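Local coordinates for protein serine acetyltransferase (PDB 3Q1X) that binds L-serine and probably catalyses its O-acetylation by acetyl-CoA, a step in the synthesis of cysteine, at residues P115-L120 with R125-F130; L107-A112 with G193-I198. All blocks are in the same frame, centred on the assembly; numbering follows the deposited sequence.

Interaction 1 (P115-L120 with R125-F130); sequences PAAPGL and RCYPGF. With SER (serine), chain B.
The Y127 ring presents its hydroxyl end to A117, whose methyl group approaches obliquely rather than squarely over a face or along the rim. The A117 CB atom lies 3.5 Å from Y127 OH and 4.1 Å from Y127 CZ, while A117 CA is 3.4 Å from the same hydroxyl. A116 is grazed by the phenol oxygen, its backbone C lying 3.8 Å from Y127 OH. A chi1 of -92°, some way from the usual staggered value, sends the ring out from the start of helix 128-144 towards the loop.

The hydroxyl is also held by polar partners: Y127 OH hydrogen-bonds to OD2 of D114, with a weak bond to R152 of the second subunit. The other carboxylate oxygen of D114 receives the backbone N of A116 and is hydrogen-bonded to the bound serine. Y127 therefore stands in the second shell, where it is well placed to orient the aspartate that meets the ligand. The loop itself touches the serine carboxylate, with A116 CB 3.5 Å from serine O and P115 CD 3.8 Å from serine OXT.

In the fold, the loop leaves helix 82-113 and leads into helix 120-126, with Y111 of the first and I123 of the second packing on A117. Y127 is the N-cap residue of helix 128-144, and R218 of the second subunit binds A117 O.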
# COMPACT_ATOMS: atom_id res chain seq x y z
N PRO A 115 -13.71 5.58 17.45
CA PRO A 115 -13.97 4.84 18.68
C PRO A 115 -12.88 3.81 19.00
O PRO A 115 -12.80 3.35 20.14
CB PRO A 115 -15.29 4.12 18.39
CG PRO A 115 -15.91 4.87 17.29
CD PRO A 115 -14.80 5.44 16.47
N ALA A 116 -12.06 3.47 18.01
CA ALA A 116 -10.99 2.49 18.19
C ALA A 116 -9.73 3.08 18.83
O ALA A 116 -8.87 2.32 19.28
CB ALA A 116 -10.64 1.80 16.85
N ALA A 117 -9.61 4.41 18.89
CA ALA A 117 -8.39 5.04 19.41
C ALA A 117 -8.40 5.11 20.94
O ALA A 117 -9.32 5.69 21.52
CB ALA A 117 -8.20 6.45 18.81
N PRO A 118 -7.38 4.54 21.60
CA PRO A 118 -7.30 4.53 23.07
C PRO A 118 -6.71 5.82 23.68
O PRO A 118 -6.92 6.10 24.87
CB PRO A 118 -6.39 3.34 23.36
CG PRO A 118 -5.48 3.29 22.16
CD PRO A 118 -6.36 3.66 21.00
N GLY A 119 -5.96 6.57 22.88
CA GLY A 119 -5.32 7.83 23.30
C GLY A 119 -4.50 8.40 22.16
O GLY A 119 -4.25 7.71 21.17
N LEU A 120 -4.10 9.67 22.29
CA LEU A 120 -3.33 10.33 21.23
C LEU A 120 -2.03 9.61 20.92
O LEU A 120 -1.61 9.58 19.77
CB LEU A 120 -3.07 11.81 21.55
CG LEU A 120 -4.29 12.73 21.69
CD1 LEU A 120 -3.90 14.19 21.63
CD2 LEU A 120 -5.32 12.46 20.61
N ARG A 125 1.91 7.45 17.17
CA ARG A 125 2.87 6.39 16.90
C ARG A 125 2.65 5.69 15.57
O ARG A 125 3.61 5.34 14.90
CB ARG A 125 2.87 5.37 18.04
CG ARG A 125 3.54 5.85 19.31
CD ARG A 125 5.05 5.77 19.20
NE ARG A 125 5.49 4.41 18.93
CZ ARG A 125 6.74 4.06 18.61
NH1 ARG A 125 7.69 4.99 18.49
NH2 ARG A 125 7.02 2.78 18.40
N CYS A 126 1.40 5.46 15.18
CA CYS A 126 1.17 4.52 14.07
C CYS A 126 -0.07 4.71 13.21
O CYS A 126 -0.30 3.91 12.32
CB CYS A 126 1.16 3.08 14.61
SG CYS A 126 -0.37 2.64 15.43
N TYR A 127 -0.88 5.75 13.44
CA TYR A 127 -2.06 5.95 12.58
C TYR A 127 -1.62 6.47 11.21
O TYR A 127 -0.98 7.52 11.13
CB TYR A 127 -3.08 6.89 13.21
CG TYR A 127 -4.15 6.20 14.05
CD1 TYR A 127 -5.49 6.55 13.89
CD2 TYR A 127 -3.83 5.20 14.97
CE1 TYR A 127 -6.49 5.93 14.63
CE2 TYR A 127 -4.83 4.57 15.74
CZ TYR A 127 -6.16 4.94 15.54
OH TYR A 127 -7.16 4.34 16.28
N PRO A 128 -1.96 5.73 10.12
CA PRO A 128 -1.39 6.07 8.81
C PRO A 128 -1.90 7.41 8.24
O PRO A 128 -1.12 8.14 7.61
CB PRO A 128 -1.82 4.89 7.92
CG PRO A 128 -3.03 4.32 8.59
CD PRO A 128 -2.85 4.56 10.06
N GLY A 129 -3.18 7.71 8.44
CA GLY A 129 -3.72 9.03 8.09
C GLY A 129 -2.90 10.15 8.72
O GLY A 129 -2.65 11.17 8.08
N PHE A 130 -2.46 9.95 9.96
CA PHE A 130 -1.68 10.97 10.66
C PHE A 130 -0.23 11.07 10.16
O PHE A 130 0.30 12.17 10.01
CB PHE A 130 -1.74 10.81 12.18
CG PHE A 130 -1.14 11.97 12.91
CD1 PHE A 130 -1.74 13.23 12.86
CD2 PHE A 130 0.06 11.83 13.60
CE1 PHE A 130 -1.17 14.32 13.51
CE2 PHE A 130 0.64 12.91 14.26
CZ PHE A 130 0.03 14.16 14.21
N SER B . -12.21 3.28 12.92
CA SER B . -13.70 3.32 12.98
C SER B . -14.22 2.41 14.09
O SER B . -13.45 1.70 14.74
CB SER B . -14.31 2.91 11.63
OG SER B . -14.02 1.55 11.34
OXT SER B . -15.41 2.36 14.35

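Interaction 2 (L107-A112 with G193-I198); sequences LIAAYA and GEWCRI
W195 reaches helix 82-113 with the far side of its six-membered ring. The CZ3 atom of W195 sits 3.7 Å from both CA and CB of A109, an oblique approach in which the indole meets backbone and methyl together. One helical turn further on, the methyl of A112 comes in at the edge of the indole, near its plane, with A112 CB 4.2 Å from W195 CH2. With methyls as the only side chains at these two positions, the indole lies against the helix backbone itself.

The backbone of W195 adopts a left-handed helical conformation. From there chi1 of -83° places CG roughly opposite the carbonyl carbon, and the long indole extends to the helix. H175 and Y229 stack on its ring, so the coils before and after share in holding it.

R197 makes the polar half of the contact. Its chain runs out extended, CG opposite the backbone N, until chi3 of -62° bends it near the guanidinium. Water 1 lies in the guanidinium plane, at its edge, and accepts from R197 NE at 3.0 Å. The same water donates to A109 O at 2.8 Å, bridging a helix carbonyl to the arginine. R197 NH1 is bound by the carbonyl O of H208 of the second subunit, and the nearest atoms of the arginine side chain and a bound serine are about 8 Å apart.

Residues 193-196 turn the chain from strand 191-192 into strand 197-198, one corner of the left-handed parallel beta-helix characteristic of hexapeptide-repeat acyltransferases. Here that corner docks against the helical N-terminal part of the chain, beside the subunit interface.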
# COMPACT_ATOMS: atom_id res chain seq x y z
N LEU A 107 -4.80 15.66 15.39
CA LEU A 107 -4.82 14.58 16.38
C LEU A 107 -6.12 14.57 17.18
O LEU A 107 -6.73 13.52 17.36
CB LEU A 107 -3.63 14.68 17.32
CG LEU A 107 -2.27 14.31 16.76
CD1 LEU A 107 -1.21 14.80 17.70
CD2 LEU A 107 -2.13 12.79 16.54
N ILE A 108 -6.53 15.75 17.64
CA ILE A 108 -7.82 15.92 18.32
C ILE A 108 -8.96 15.36 17.47
O ILE A 108 -9.80 14.60 17.97
CB ILE A 108 -8.07 17.40 18.65
CG1 ILE A 108 -7.04 17.87 19.69
CG2 ILE A 108 -9.50 17.60 19.18
CD1 ILE A 108 -6.91 19.37 19.84
N ALA A 109 -8.95 15.70 16.18
CA ALA A 109 -9.96 15.22 15.23
C ALA A 109 -9.91 13.70 15.06
O ALA A 109 -10.95 13.04 14.99
CB ALA A 109 -9.77 15.90 13.87
N ALA A 110 -8.70 13.15 15.01
CA ALA A 110 -8.51 11.70 14.89
C ALA A 110 -9.11 10.98 16.09
O ALA A 110 -9.89 10.04 15.92
CB ALA A 110 -7.04 11.37 14.75
N TYR A 111 -8.76 11.41 17.29
CA TYR A 111 -9.28 10.76 18.48
C TYR A 111 -10.80 10.93 18.57
O TYR A 111 -11.52 9.96 18.86
CB TYR A 111 -8.58 11.28 19.74
CG TYR A 111 -9.05 10.59 20.99
CD1 TYR A 111 -8.45 9.40 21.44
CD2 TYR A 111 -10.10 11.12 21.74
CE1 TYR A 111 -8.90 8.76 22.61
CE2 TYR A 111 -10.55 10.49 22.90
CZ TYR A 111 -9.96 9.32 23.33
OH TYR A 111 -10.42 8.71 24.47
N ALA A 112 -11.28 12.14 18.28
CA ALA A 112 -12.71 12.44 18.36
C ALA A 112 -13.55 11.67 17.34
O ALA A 112 -14.74 11.44 17.58
CB ALA A 112 -12.94 13.93 18.22
N GLY A 193 -11.82 22.12 3.76
CA GLY A 193 -11.98 22.96 4.93
C GLY A 193 -11.63 22.26 6.24
O GLY A 193 -10.99 21.19 6.24
N GLU A 194 -12.05 22.86 7.34
CA GLU A 194 -11.81 22.36 8.69
C GLU A 194 -12.70 21.16 8.98
O GLU A 194 -13.79 21.04 8.41
CB GLU A 194 -12.11 23.48 9.70
CG GLU A 194 -11.46 23.34 11.07
CD GLU A 194 -10.01 23.82 11.10
OE1 GLU A 194 -9.32 23.54 12.10
OE2 GLU A 194 -9.57 24.48 10.13
N TRP A 195 -12.25 20.28 9.87
CA TRP A 195 -13.06 19.16 10.34
C TRP A 195 -13.57 18.26 9.22
O TRP A 195 -14.75 17.93 9.15
CB TRP A 195 -14.23 19.66 11.22
CG TRP A 195 -13.84 19.89 12.62
CD1 TRP A 195 -13.66 21.09 13.24
CD2 TRP A 195 -13.58 18.89 13.61
NE1 TRP A 195 -13.31 20.90 14.56
CE2 TRP A 195 -13.26 19.55 14.81
CE3 TRP A 195 -13.59 17.48 13.59
CZ2 TRP A 195 -12.94 18.87 15.99
CZ3 TRP A 195 -13.27 16.79 14.77
CH2 TRP A 195 -12.95 17.49 15.95
N CYS A 196 -12.66 17.88 8.33
CA CYS A 196 -13.00 16.92 7.29
C CYS A 196 -12.62 15.54 7.77
O CYS A 196 -11.51 15.32 8.26
CB CYS A 196 -12.30 17.25 5.97
SG CYS A 196 -12.89 16.27 4.58
N ARG A 197 -13.57 14.62 7.69
CA ARG A 197 -13.36 13.23 8.06
C ARG A 197 -13.50 12.37 6.81
O ARG A 197 -14.55 12.34 6.18
CB ARG A 197 -14.37 12.79 9.11
CG ARG A 197 -14.11 11.43 9.72
CD ARG A 197 -15.13 11.14 10.81
NE ARG A 197 -15.04 12.09 11.91
CZ ARG A 197 -15.93 12.22 12.89
NH1 ARG A 197 -17.02 11.45 12.92
NH2 ARG A 197 -15.73 13.12 13.84
N ILE A 198 -12.42 11.67 6.46
CA ILE A 198 -12.36 10.91 5.20
C ILE A 198 -12.02 9.45 5.47
O ILE A 198 -11.08 9.15 6.21
CB ILE A 198 -11.33 11.53 4.21
CG1 ILE A 198 -11.77 12.93 3.78
CG2 ILE A 198 -11.09 10.63 3.00
CD1 ILE A 198 -10.80 13.64 2.84
O HOH W 1 -12.66 13.60 12.82

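In the fold
Followed from the N terminus, the chain first lays down the residues 107-112 near the end of helix 82-113, then turns through the loop 115-120 into helix 120-126. Interaction 1 closes this short excursion, with four helical residues between its segments. Interaction 2 closes a much larger loop of 80 intervening residues, when the beta-helix corner at 193-198 comes back to helix 82-113; interaction 1 is nested within it. The contacts, with centres 12 Å apart, meet directly: Y111 packs against G119 and L120, and L107 against F130. Together they join successive helices to one another and to the beta-helix, and both border the second subunit.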